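Local coordinates for transmembrane protein (Bartonella henselae, PDB 3PAM) that is a fragment of a family 5 extracellular solute-binding protein that probably binds oligopeptides for an ABC-type transport system, at residues 143-148 with 158-163; 132-137 with 169-174; 76-81 with 242-247; 196-201 with 250-255; 113-116 with 121-124. All coordinates share one frame; numbering follows the deposited sequence.

Contacts 1 and 2 lie side by side at the edge of the mixed sheet, centres 12 Å apart, where backbone pairing joins them: Glu159 O is 2.6 Å from Ile133 N, a probable hydrogen bond. Contact 4, near the middle of the chain, reaches the same sheet and meets contact 1 where Phe147 CZ comes within 3.5 Å of Ile253 CD1. Contact 3 adjoins contact 4, with Leu246 CD1 3.6 Å from Trp198 CE2, and lies across the chain's centre from contacts 1 and 2. The hairpin of contact 5 stands apart, its centre about 22 Å from that of contact 1. Ethanol molecules, probably from the crystallisation liquor, lie near contacts 2, 4 and 5.

Contact 1 (143-148 with 158-163); sequences VALAFQ and AEIRTV
The side-chain amide of Gln148 lies next to the carbonyl of Ala158, with CG1 of Ile160 beside it; CD is 3.4 Å from Ala158 O. The amide is probably turned over in the model, so its O and N cannot be told apart here; turned back, it may bond that carbonyl. The other flat group of this helix, the Phe147 ring, takes little part here: it meets Phe30 edge-to-face and Phe8 at a shallower tilt. The apolar centre is Ile160. Its CG1 points back beside its own backbone N (chi1 -52°), and the second bend (chi2 -47°) brings CD1 over Ala144, 3.4 Å from Ala144 O. The other branch, CG2, meets Ala144 CB at 3.8 Å, and both branches press on that CB from the strand side. Leu145 comes obliquely from the flank, its CD2 3.9 Å from Ile160 CG1. Water 1 bridges the backbones, donating to Gln148 O at 2.9 Å and accepting from Ala158 N at 2.7 Å. On the strand, away from the helix, Arg161 NE forms a salt bridge with Glu159 OE2, approaching from above the carboxylate plane. The segments of helix and strand run at 169°, their axes 8.5 Å apart. This is the helix packing on its second strand in a beta-alpha-beta crossover, strand 130-135, helix 138-152, strand 157-162.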
# COMPACT_ATOMS: atom_id res chain seq x y z
N VAL A 143 -14.34 -2.56 8.07
CA VAL A 143 -13.47 -2.88 6.93
C VAL A 143 -12.28 -3.74 7.38
O VAL A 143 -11.88 -4.68 6.69
CB VAL A 143 -12.96 -1.60 6.21
CG1 VAL A 143 -11.91 -1.95 5.13
CG2 VAL A 143 -14.10 -0.85 5.58
N ALA A 144 -11.73 -3.39 8.54
CA ALA A 144 -10.62 -4.11 9.12
C ALA A 144 -11.02 -5.54 9.51
O ALA A 144 -10.22 -6.47 9.39
CB ALA A 144 -10.05 -3.35 10.31
N LEU A 145 -12.26 -5.70 9.95
CA LEU A 145 -12.79 -7.00 10.37
C LEU A 145 -13.01 -7.89 9.17
O LEU A 145 -12.77 -9.10 9.24
CB LEU A 145 -14.09 -6.81 11.14
CG LEU A 145 -13.98 -6.34 12.60
CD1 LEU A 145 -15.35 -5.90 13.10
CD2 LEU A 145 -13.39 -7.46 13.47
N ALA A 146 -13.44 -7.31 8.06
CA ALA A 146 -13.52 -8.02 6.79
C ALA A 146 -12.13 -8.46 6.32
O ALA A 146 -11.96 -9.57 5.83
CB ALA A 146 -14.20 -7.14 5.74
N PHE A 147 -11.14 -7.59 6.46
CA PHE A 147 -9.76 -7.97 6.13
C PHE A 147 -9.30 -9.12 7.01
O PHE A 147 -8.71 -10.07 6.52
CB PHE A 147 -8.82 -6.76 6.24
CG PHE A 147 -7.45 -6.96 5.61
CD1 PHE A 147 -7.24 -7.88 4.60
CD2 PHE A 147 -6.38 -6.20 6.03
CE1 PHE A 147 -5.96 -8.04 4.04
CE2 PHE A 147 -5.12 -6.35 5.46
CZ PHE A 147 -4.91 -7.27 4.47
N GLN A 148 -9.64 -9.05 8.30
CA GLN A 148 -9.28 -10.09 9.27
C GLN A 148 -9.70 -11.48 8.78
O GLN A 148 -8.90 -12.42 8.81
CB GLN A 148 -9.89 -9.78 10.64
CG GLN A 148 -9.77 -10.92 11.68
CD GLN A 148 -10.35 -10.54 13.01
OE1 GLN A 148 -9.63 -10.31 13.97
NE2 GLN A 148 -11.67 -10.43 13.08
N ALA A 158 -4.99 -11.24 12.34
CA ALA A 158 -5.00 -9.80 12.47
C ALA A 158 -5.90 -9.44 13.66
O ALA A 158 -7.07 -9.79 13.69
CB ALA A 158 -5.53 -9.16 11.21
N GLU A 159 -5.32 -8.78 14.65
CA GLU A 159 -6.09 -8.29 15.78
C GLU A 159 -6.63 -6.90 15.40
O GLU A 159 -5.88 -6.00 14.98
CB GLU A 159 -5.25 -8.28 17.05
CG GLU A 159 -5.99 -7.79 18.30
CD GLU A 159 -5.12 -7.75 19.55
OE1 GLU A 159 -4.90 -8.82 20.16
OE2 GLU A 159 -4.68 -6.64 19.92
N ILE A 160 -7.94 -6.74 15.51
CA ILE A 160 -8.58 -5.46 15.21
C ILE A 160 -8.82 -4.66 16.50
O ILE A 160 -9.43 -5.15 17.44
CB ILE A 160 -9.89 -5.65 14.39
CG1 ILE A 160 -9.66 -6.53 13.14
CG2 ILE A 160 -10.47 -4.30 13.98
CD1 ILE A 160 -8.42 -6.21 12.28
N ARG A 161 -8.29 -3.44 16.54
CA ARG A 161 -8.50 -2.53 17.68
C ARG A 161 -9.18 -1.25 17.21
O ARG A 161 -8.83 -0.72 16.17
CB ARG A 161 -7.17 -2.16 18.34
CG ARG A 161 -6.46 -3.29 19.06
CD ARG A 161 -6.92 -3.47 20.49
NE ARG A 161 -6.05 -4.43 21.18
CZ ARG A 161 -6.13 -4.77 22.47
NH1 ARG A 161 -7.06 -4.23 23.26
NH2 ARG A 161 -5.28 -5.66 22.97
N THR A 162 -10.15 -0.78 17.97
CA THR A 162 -10.64 0.58 17.82
C THR A 162 -10.44 1.30 19.14
O THR A 162 -10.89 0.82 20.19
CB THR A 162 -12.10 0.66 17.40
OG1 THR A 162 -12.37 -0.34 16.39
CG2 THR A 162 -12.38 1.98 16.82
N VAL A 163 -9.75 2.44 19.07
CA VAL A 163 -9.36 3.20 20.24
C VAL A 163 -9.84 4.65 20.17
O VAL A 163 -10.38 5.09 19.14
CB VAL A 163 -7.79 3.17 20.48
CG1 VAL A 163 -7.26 1.73 20.56
CG2 VAL A 163 -7.04 4.01 19.42
O HOH W 1 -6.91 -12.45 10.88

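Contact 2 (132-137 with 169-174)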
# COMPACT_ATOMS: atom_id res chain seq x y z
N GLU A 132 -1.56 -6.26 14.71
CA GLU A 132 -2.70 -5.47 15.14
C GLU A 132 -3.04 -4.41 14.09
O GLU A 132 -2.14 -3.78 13.52
CB GLU A 132 -2.35 -4.79 16.46
CG GLU A 132 -3.48 -4.11 17.17
CD GLU A 132 -2.98 -3.04 18.12
OE1 GLU A 132 -2.31 -2.08 17.66
OE2 GLU A 132 -3.26 -3.14 19.33
N ILE A 133 -4.33 -4.26 13.81
CA ILE A 133 -4.84 -3.15 13.01
C ILE A 133 -5.59 -2.16 13.93
O ILE A 133 -6.56 -2.51 14.61
CB ILE A 133 -5.75 -3.62 11.85
CG1 ILE A 133 -5.09 -4.80 11.11
CG2 ILE A 133 -6.01 -2.49 10.87
CD1 ILE A 133 -5.81 -5.22 9.81
N MSE A 134 -5.09 -0.93 13.95
CA MSE A 134 -5.61 0.12 14.81
C MSE A 134 -6.57 0.97 14.00
O MSE A 134 -6.19 1.56 12.98
CB MSE A 134 -4.48 0.98 15.38
CG MSE A 134 -4.95 2.24 16.06
SE MSE A 134 -3.48 3.19 16.91
CE MSE A 134 -3.77 2.41 18.66
N THR A 135 -7.81 1.02 14.44
CA THR A 135 -8.80 1.84 13.76
C THR A 135 -9.32 2.88 14.70
O THR A 135 -9.19 2.75 15.93
CB THR A 135 -9.98 1.00 13.24
OG1 THR A 135 -10.54 0.25 14.33
CG2 THR A 135 -9.52 0.06 12.12
N GLN A 136 -9.91 3.92 14.12
CA GLN A 136 -10.49 5.01 14.91
C GLN A 136 -12.00 5.00 14.92
O GLN A 136 -12.60 5.40 15.91
CB GLN A 136 -9.95 6.38 14.46
CG GLN A 136 -9.89 6.63 12.95
CD GLN A 136 -9.32 8.01 12.62
OE1 GLN A 136 -8.56 8.58 13.41
NE2 GLN A 136 -9.70 8.56 11.47
N SER A 137 -12.62 4.54 13.82
CA SER A 137 -14.08 4.63 13.65
C SER A 137 -14.75 3.28 13.33
O SER A 137 -14.11 2.38 12.79
CB SER A 137 -14.41 5.65 12.56
OG SER A 137 -14.30 5.06 11.28
N GLN A 169 -4.13 9.39 17.78
CA GLN A 169 -3.23 10.43 17.30
C GLN A 169 -1.84 10.32 17.92
O GLN A 169 -0.84 10.62 17.28
CB GLN A 169 -3.82 11.82 17.55
CG GLN A 169 -4.87 12.22 16.51
CD GLN A 169 -4.25 12.53 15.15
OE1 GLN A 169 -4.32 11.73 14.23
NE2 GLN A 169 -3.62 13.70 15.04
N ASN A 170 -1.77 9.90 19.18
CA ASN A 170 -0.48 9.70 19.85
C ASN A 170 0.32 8.63 19.12
O ASN A 170 1.52 8.76 18.88
CB ASN A 170 -0.71 9.28 21.31
CG ASN A 170 0.59 9.19 22.11
OD1 ASN A 170 0.93 8.11 22.62
ND2 ASN A 170 1.30 10.31 22.25
N ARG A 171 -0.38 7.57 18.75
CA ARG A 171 0.24 6.42 18.16
C ARG A 171 0.61 6.64 16.70
O ARG A 171 1.65 6.17 16.26
CB ARG A 171 -0.60 5.16 18.44
CG ARG A 171 -0.54 4.78 19.93
CD ARG A 171 -1.32 3.53 20.30
NE ARG A 171 -0.99 2.39 19.45
CZ ARG A 171 -1.34 1.13 19.71
NH1 ARG A 171 -2.04 0.86 20.81
NH2 ARG A 171 -1.00 0.16 18.89
N LEU A 172 -0.22 7.38 15.96
CA LEU A 172 0.19 7.83 14.63
C LEU A 172 1.52 8.59 14.70
O LEU A 172 2.42 8.37 13.89
CB LEU A 172 -0.84 8.76 14.00
CG LEU A 172 -1.82 8.30 12.90
CD1 LEU A 172 -2.42 9.58 12.30
CD2 LEU A 172 -1.22 7.40 11.81
N GLY A 173 1.62 9.49 15.68
CA GLY A 173 2.77 10.35 15.86
C GLY A 173 4.02 9.57 16.19
O GLY A 173 5.10 9.92 15.74
N MSE A 174 3.86 8.49 16.95
CA MSE A 174 4.98 7.66 17.38
C MSE A 174 5.27 6.50 16.42
O MSE A 174 6.24 5.74 16.61
CB MSE A 174 4.74 7.13 18.79
CG MSE A 174 4.61 8.21 19.87
SE MSE A 174 6.22 9.32 20.01
CE MSE A 174 5.90 10.15 21.77
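Glu132 reaches out from the strand with CG opposite its backbone N (chi1 -170°) and an extended chain. Arg171 comes from the helix with a bend at chi3 (52°) that turns the guanidinium toward the strand. The two side chains meet at about a right angle, carboxylate and guanidinium planes 31° apart. Arg171 NH2 forms a salt bridge with Glu132 OE1 at 2.9 Å, but the hydrogen bond within it is weak, since the angle at the hydrogen is far from straight. Arg171 NE is hydrogen-bonded to Asn176 O, just past the helix, a second hold on the guanidinium. Glu132 OE2 has a second, long and weak ion pair with Arg161 NE, so the carboxylate probably shares its charge between two arginines. Selenomethionine Met134 crosses the arginine at a slant, its SE 3.8 Å from Arg171 CB; its methyl CE is modelled over one face of the guanidinium, but too close for that placement to be trusted. Ile133 and Thr135 point the other way, onto helix 138-152, while Met134 meets helix 165-174. Alternate residues of strand 130-135 therefore serve the two faces of the sheet. Helix 165-174 links strands 157-162 and 179-184, passing over the intervening strand 130-135: a crossover of the layered alpha/beta fold, with helices on both sides of a largely parallel part of the sheet.

Contact 3 (76-81 with 242-247); sequences DAVLPE and LDRILI
Arg244 O, a helix carbonyl beneath Val78, is hydrogen-bonded to Ser248 OG, and the same hydroxyl is bonded to Leu79 N, tying the chain just before helix 80-84 to the turn of helix 232-249 that carries Arg244. Val78 covers this carbonyl with both methyls: CG1 is 3.8 Å from Arg244 O and 4.0 Å from Arg244 CB. With CG1 swung opposite its backbone N (chi1 -175°), the valine spreads its two branches over neighbouring residues of the helix, CG2 reaching Ile245 CG1 at 3.8 Å. The Val78 and Ile245 side chains cross at about a right angle. Ala77 CB comes in beside them, 4.0 Å from the same Ile245 CG1, so one methylene of the isoleucine receives both loop residues. Ile245 also touches Ala218, Ile219 and Met222 of helix 217-228, and so lies between that helix and the loop. The chain of Arg244 runs out extended past Val78 to a salt bridge with Glu67 OE2 through NH1, while its NE is bonded to Val82 O. In outline, the loop leading to the N-cap of helix 80-84 at Leu79 packs against one side of the long helix 232-249.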
# COMPACT_ATOMS: atom_id res chain seq x y z
N ASP A 76 15.34 -2.58 -9.33
CA ASP A 76 14.45 -3.37 -8.48
C ASP A 76 13.19 -2.59 -8.06
O ASP A 76 12.32 -3.13 -7.37
CB ASP A 76 15.20 -3.84 -7.23
CG ASP A 76 16.42 -4.71 -7.56
OD1 ASP A 76 16.35 -5.52 -8.52
OD2 ASP A 76 17.43 -4.59 -6.82
N ALA A 77 13.10 -1.33 -8.48
CA ALA A 77 12.04 -0.43 -8.02
C ALA A 77 10.66 -0.74 -8.60
O ALA A 77 9.66 -0.68 -7.89
CB ALA A 77 12.42 1.03 -8.29
N VAL A 78 10.59 -1.06 -9.88
CA VAL A 78 9.29 -1.18 -10.54
C VAL A 78 9.09 -2.58 -11.10
O VAL A 78 10.03 -3.18 -11.62
CB VAL A 78 9.09 -0.08 -11.63
CG1 VAL A 78 7.69 -0.12 -12.23
CG2 VAL A 78 9.33 1.32 -11.02
N LEU A 79 7.87 -3.10 -10.94
CA LEU A 79 7.47 -4.37 -11.54
C LEU A 79 7.22 -4.17 -13.02
O LEU A 79 6.62 -3.17 -13.40
CB LEU A 79 6.19 -4.92 -10.90
CG LEU A 79 6.23 -5.44 -9.47
CD1 LEU A 79 4.83 -5.53 -8.89
CD2 LEU A 79 6.93 -6.81 -9.41
N PRO A 80 7.67 -5.14 -13.85
CA PRO A 80 7.46 -5.16 -15.29
C PRO A 80 6.04 -4.83 -15.71
O PRO A 80 5.85 -4.04 -16.63
CB PRO A 80 7.84 -6.61 -15.68
CG PRO A 80 8.19 -7.33 -14.39
CD PRO A 80 8.52 -6.26 -13.41
N GLU A 81 5.04 -5.40 -15.04
CA GLU A 81 3.64 -5.11 -15.38
C GLU A 81 3.31 -3.63 -15.14
O GLU A 81 2.52 -3.04 -15.87
CB GLU A 81 2.64 -6.00 -14.61
CG GLU A 81 3.12 -7.39 -14.23
CD GLU A 81 3.47 -7.52 -12.74
OE1 GLU A 81 2.56 -7.73 -11.92
OE2 GLU A 81 4.67 -7.43 -12.40
N LEU A 242 7.22 7.98 -9.92
CA LEU A 242 6.96 7.77 -8.50
C LEU A 242 5.77 6.83 -8.25
O LEU A 242 5.88 5.89 -7.47
CB LEU A 242 6.78 9.10 -7.77
CG LEU A 242 6.46 9.02 -6.27
CD1 LEU A 242 7.51 8.18 -5.51
CD2 LEU A 242 6.31 10.41 -5.64
N ASP A 243 4.64 7.09 -8.90
CA ASP A 243 3.47 6.22 -8.80
C ASP A 243 3.85 4.74 -9.04
O ASP A 243 3.41 3.86 -8.32
CB ASP A 243 2.40 6.66 -9.80
CG ASP A 243 1.07 5.97 -9.56
OD1 ASP A 243 0.70 5.79 -8.38
OD2 ASP A 243 0.38 5.60 -10.55
N ARG A 244 4.73 4.55 -10.00
CA ARG A 244 5.18 3.27 -10.44
C ARG A 244 5.97 2.51 -9.39
O ARG A 244 5.85 1.34 -9.26
CB ARG A 244 6.00 3.46 -11.69
CG ARG A 244 5.25 3.10 -12.92
CD ARG A 244 5.77 3.65 -14.24
NE ARG A 244 4.77 3.27 -15.22
CZ ARG A 244 4.25 4.05 -16.14
NH1 ARG A 244 4.67 5.26 -16.30
NH2 ARG A 244 3.31 3.56 -16.89
N ILE A 245 6.77 3.23 -8.66
CA ILE A 245 7.53 2.75 -7.51
C ILE A 245 6.65 2.48 -6.32
O ILE A 245 6.85 1.49 -5.61
CB ILE A 245 8.62 3.76 -7.11
CG1 ILE A 245 9.64 3.88 -8.24
CG2 ILE A 245 9.31 3.34 -5.80
CD1 ILE A 245 10.73 4.85 -7.98
N LEU A 246 5.67 3.34 -6.08
CA LEU A 246 4.86 3.19 -4.89
C LEU A 246 3.88 2.06 -5.07
O LEU A 246 3.62 1.28 -4.15
CB LEU A 246 4.15 4.50 -4.57
CG LEU A 246 5.08 5.66 -4.26
CD1 LEU A 246 4.26 6.91 -3.97
CD2 LEU A 246 5.95 5.32 -3.08
N ILE A 247 3.34 1.94 -6.27
CA ILE A 247 2.57 0.76 -6.63
C ILE A 247 3.39 -0.52 -6.43
O ILE A 247 2.90 -1.50 -5.87
CB ILE A 247 2.03 0.87 -8.08
CG1 ILE A 247 0.98 1.97 -8.16
CG2 ILE A 247 1.45 -0.47 -8.58
CD1 ILE A 247 0.77 2.50 -9.56

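Contact 4 (196-201 with 250-255); sequences NRWSSA and SYYIPL
Apolar contacts carry this meeting of helix 193-198 with the start of strand 252-257, and the six-membered ring of Trp198 supplies the helix side of it. With CG beside its own backbone N (chi1 -60°), the indole stretches away from the helix end until its far rim reaches the two tyrosines. CZ3 meets Tyr251 CB at 3.9 Å; that CB sits at the indole edge, near the ring plane. CH2 meets Tyr252 CE1 at 3.7 Å, with Tyr252 CD1 at 3.9 Å.

The aromatic pairing is with Tyr252: the ring centroids are 5.9 Å apart and the planes 56° to one another, an oblique pair. Adjacent atoms of one indole rim therefore serve successive tyrosines.

Further apolar partners come from the surroundings. Ile219 and Ile223 of helix 217-228 touch Trp198, Leu246 packs against CE2, at the junction of the two rings, and Ile5 and Val9 of strand 5-10 touch Tyr252. An ethanol molecule, probably from the crystallisation liquor, lies about 3 Å (nearest atoms) from the Trp198 side chain. All three touching residues are buried, so this junction rests on hydrophobic and aromatic packing rather than on polar pairing.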
# COMPACT_ATOMS: atom_id res chain seq x y z
N ASN A 196 7.55 14.94 3.07
CA ASN A 196 6.97 14.55 4.35
C ASN A 196 6.28 13.17 4.28
O ASN A 196 6.25 12.43 5.26
CB ASN A 196 5.97 15.62 4.78
CG ASN A 196 5.58 15.52 6.23
OD1 ASN A 196 6.37 15.11 7.08
ND2 ASN A 196 4.35 15.92 6.53
N ARG A 197 5.75 12.81 3.12
CA ARG A 197 5.02 11.53 2.99
C ARG A 197 5.92 10.33 2.72
O ARG A 197 5.71 9.26 3.29
CB ARG A 197 3.99 11.62 1.87
CG ARG A 197 3.01 12.74 2.01
CD ARG A 197 2.13 12.82 0.77
NE ARG A 197 0.90 13.58 1.04
CZ ARG A 197 -0.07 13.76 0.16
NH1 ARG A 197 0.00 13.25 -1.08
NH2 ARG A 197 -1.14 14.46 0.51
N TRP A 198 6.90 10.50 1.84
CA TRP A 198 7.60 9.34 1.29
C TRP A 198 9.11 9.32 1.45
O TRP A 198 9.72 8.28 1.19
CB TRP A 198 7.31 9.21 -0.20
CG TRP A 198 5.88 9.05 -0.50
CD1 TRP A 198 5.08 9.95 -1.09
CD2 TRP A 198 5.08 7.93 -0.18
NE1 TRP A 198 3.81 9.46 -1.18
CE2 TRP A 198 3.78 8.21 -0.64
CE3 TRP A 198 5.33 6.69 0.43
CZ2 TRP A 198 2.71 7.31 -0.50
CZ3 TRP A 198 4.29 5.80 0.56
CH2 TRP A 198 2.99 6.11 0.10
N SER A 199 9.72 10.43 1.84
CA SER A 199 11.17 10.50 1.80
C SER A 199 11.73 9.67 2.93
O SER A 199 11.08 9.48 3.97
CB SER A 199 11.66 11.95 1.92
OG SER A 199 11.64 12.32 3.28
N SER A 200 12.95 9.18 2.74
CA SER A 200 13.59 8.28 3.69
C SER A 200 13.91 8.99 5.00
O SER A 200 13.80 8.38 6.08
CB SER A 200 14.90 7.76 3.09
OG SER A 200 15.67 8.86 2.69
N ALA A 201 14.30 10.25 4.89
CA ALA A 201 14.52 11.09 6.07
C ALA A 201 13.28 11.16 6.97
O ALA A 201 13.39 11.11 8.21
CB ALA A 201 15.00 12.48 5.66
N SER A 250 3.88 -1.63 -2.75
CA SER A 250 2.74 -2.01 -1.90
C SER A 250 2.88 -1.45 -0.47
O SER A 250 2.67 -2.15 0.50
CB SER A 250 2.53 -3.53 -1.89
OG SER A 250 2.00 -3.99 -3.13
N TYR A 251 3.26 -0.18 -0.37
CA TYR A 251 3.29 0.52 0.92
C TYR A 251 1.89 0.69 1.49
O TYR A 251 1.71 0.79 2.69
CB TYR A 251 4.00 1.88 0.78
CG TYR A 251 5.43 1.68 0.40
CD1 TYR A 251 6.35 1.16 1.32
CD2 TYR A 251 5.87 1.93 -0.90
CE1 TYR A 251 7.66 0.92 0.95
CE2 TYR A 251 7.19 1.71 -1.27
CZ TYR A 251 8.07 1.19 -0.34
OH TYR A 251 9.38 0.96 -0.69
N TYR A 252 0.90 0.67 0.60
CA TYR A 252 -0.50 0.82 0.98
C TYR A 252 -1.23 -0.35 0.40
O TYR A 252 -0.80 -0.91 -0.61
CB TYR A 252 -1.10 2.11 0.39
CG TYR A 252 -0.97 3.35 1.24
CD1 TYR A 252 0.27 3.80 1.70
CD2 TYR A 252 -2.10 4.12 1.55
CE1 TYR A 252 0.37 4.96 2.49
CE2 TYR A 252 -2.01 5.25 2.32
CZ TYR A 252 -0.78 5.68 2.79
OH TYR A 252 -0.72 6.82 3.56
N ILE A 253 -2.33 -0.76 1.03
CA ILE A 253 -3.29 -1.60 0.35
C ILE A 253 -4.34 -0.59 0.07
O ILE A 253 -4.99 -0.12 1.00
CB ILE A 253 -3.92 -2.68 1.22
CG1 ILE A 253 -2.86 -3.55 1.86
CG2 ILE A 253 -4.84 -3.54 0.36
CD1 ILE A 253 -3.41 -4.79 2.53
N PRO A 254 -4.48 -0.21 -1.20
CA PRO A 254 -5.34 0.94 -1.46
C PRO A 254 -6.79 0.57 -1.23
O PRO A 254 -7.20 -0.56 -1.55
CB PRO A 254 -5.08 1.26 -2.93
CG PRO A 254 -3.92 0.36 -3.33
CD PRO A 254 -3.99 -0.81 -2.44
N LEU A 255 -7.54 1.50 -0.67
CA LEU A 255 -8.96 1.28 -0.47
C LEU A 255 -9.78 1.98 -1.58
O LEU A 255 -9.75 1.51 -2.72
CB LEU A 255 -9.36 1.64 0.98
CG LEU A 255 -8.79 0.77 2.13
CD1 LEU A 255 -9.08 1.40 3.45
CD2 LEU A 255 -9.38 -0.63 2.13

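Contact 5 (113-116 with 121-124); sequences GFTK and LIAP
Thr115 and Ile122 pair their backbones in both directions. Thr115 N donates to Ile122 O at 3.0 Å, nearly straight (167°), the donor lying in the carbonyl plane of Ile122; Ile122 N donates to Thr115 O at 2.7 Å, more bent at 147°. Each carbonyl takes a further CA-H...O contact: Phe114 CA approaches Ile122 O at 3.4 Å, and Leu121 CA approaches Thr115 O at 3.5 Å. Lys116 and Leu121 form the neighbouring non-hydrogen-bonded pair, and Leu121 has its own backbone bonding outward to Phe129 and Gly155. The lysine NZ has a weak bond to Asn119 OD1 in the turn.

Around these bonds the side chains close over the hairpin. Pro124 CD sits over the centre of the Phe114 ring, a CH-pi contact 3.8 Å from the centroid. Phe114 CE2 touches Ala123 CB at 3.7 Å, and Phe114 CB meets Leu121 CD1 at 3.9 Å. The ring also meets Phe129 and packs on Leu109 of helix 99-111. Gly113 ends that helix in a Schellman motif with its positive phi, and the chain passes through Phe114 into strand 115-117. The pair of mutual bonds thus sets the hairpin register, while Phe114 and Leu121 turn it against helix 99-111 by apolar packing.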
# COMPACT_ATOMS: atom_id res chain seq x y z
N GLY A 113 9.77 -16.84 2.20
CA GLY A 113 10.23 -17.63 3.33
C GLY A 113 9.17 -18.07 4.31
O GLY A 113 9.50 -18.64 5.36
N PHE A 114 7.91 -17.82 3.99
CA PHE A 114 6.83 -18.14 4.91
C PHE A 114 6.32 -19.57 4.78
O PHE A 114 6.24 -20.13 3.68
CB PHE A 114 5.71 -17.11 4.82
CG PHE A 114 6.11 -15.77 5.34
CD1 PHE A 114 6.93 -14.95 4.60
CD2 PHE A 114 5.69 -15.35 6.60
CE1 PHE A 114 7.32 -13.72 5.09
CE2 PHE A 114 6.08 -14.12 7.11
CZ PHE A 114 6.90 -13.29 6.36
N THR A 115 5.99 -20.16 5.92
CA THR A 115 5.58 -21.54 6.00
C THR A 115 4.42 -21.64 6.95
O THR A 115 4.02 -20.65 7.57
CB THR A 115 6.72 -22.46 6.53
OG1 THR A 115 7.13 -22.01 7.82
CG2 THR A 115 7.89 -22.47 5.60
N LYS A 116 3.87 -22.84 7.09
CA LYS A 116 2.78 -23.00 8.02
C LYS A 116 3.14 -24.00 9.10
O LYS A 116 3.71 -25.06 8.79
CB LYS A 116 1.54 -23.45 7.28
CG LYS A 116 0.97 -22.39 6.38
CD LYS A 116 -0.30 -21.92 6.98
CE LYS A 116 -1.48 -22.43 6.21
NZ LYS A 116 -2.65 -22.46 7.10
N LEU A 121 0.36 -19.24 9.83
CA LEU A 121 1.44 -18.78 8.96
C LEU A 121 2.58 -18.29 9.83
O LEU A 121 2.37 -17.62 10.83
CB LEU A 121 0.97 -17.67 8.02
CG LEU A 121 2.00 -17.29 6.94
CD1 LEU A 121 2.21 -18.42 5.88
CD2 LEU A 121 1.67 -15.98 6.22
N ILE A 122 3.80 -18.65 9.43
CA ILE A 122 4.98 -18.43 10.22
C ILE A 122 6.05 -17.79 9.37
O ILE A 122 6.25 -18.19 8.22
CB ILE A 122 5.49 -19.79 10.77
CG1 ILE A 122 4.40 -20.48 11.61
CG2 ILE A 122 6.77 -19.63 11.58
CD1 ILE A 122 4.27 -19.96 13.03
N ALA A 123 6.74 -16.81 9.94
CA ALA A 123 7.84 -16.11 9.28
C ALA A 123 9.07 -17.00 9.21
O ALA A 123 9.17 -17.98 9.94
CB ALA A 123 8.18 -14.83 10.02
N PRO A 124 10.02 -16.66 8.32
CA PRO A 124 11.25 -17.42 8.17
C PRO A 124 12.00 -17.57 9.49
O PRO A 124 12.81 -18.49 9.64
CB PRO A 124 12.07 -16.60 7.17
CG PRO A 124 11.30 -15.30 6.95
CD PRO A 124 9.88 -15.64 7.25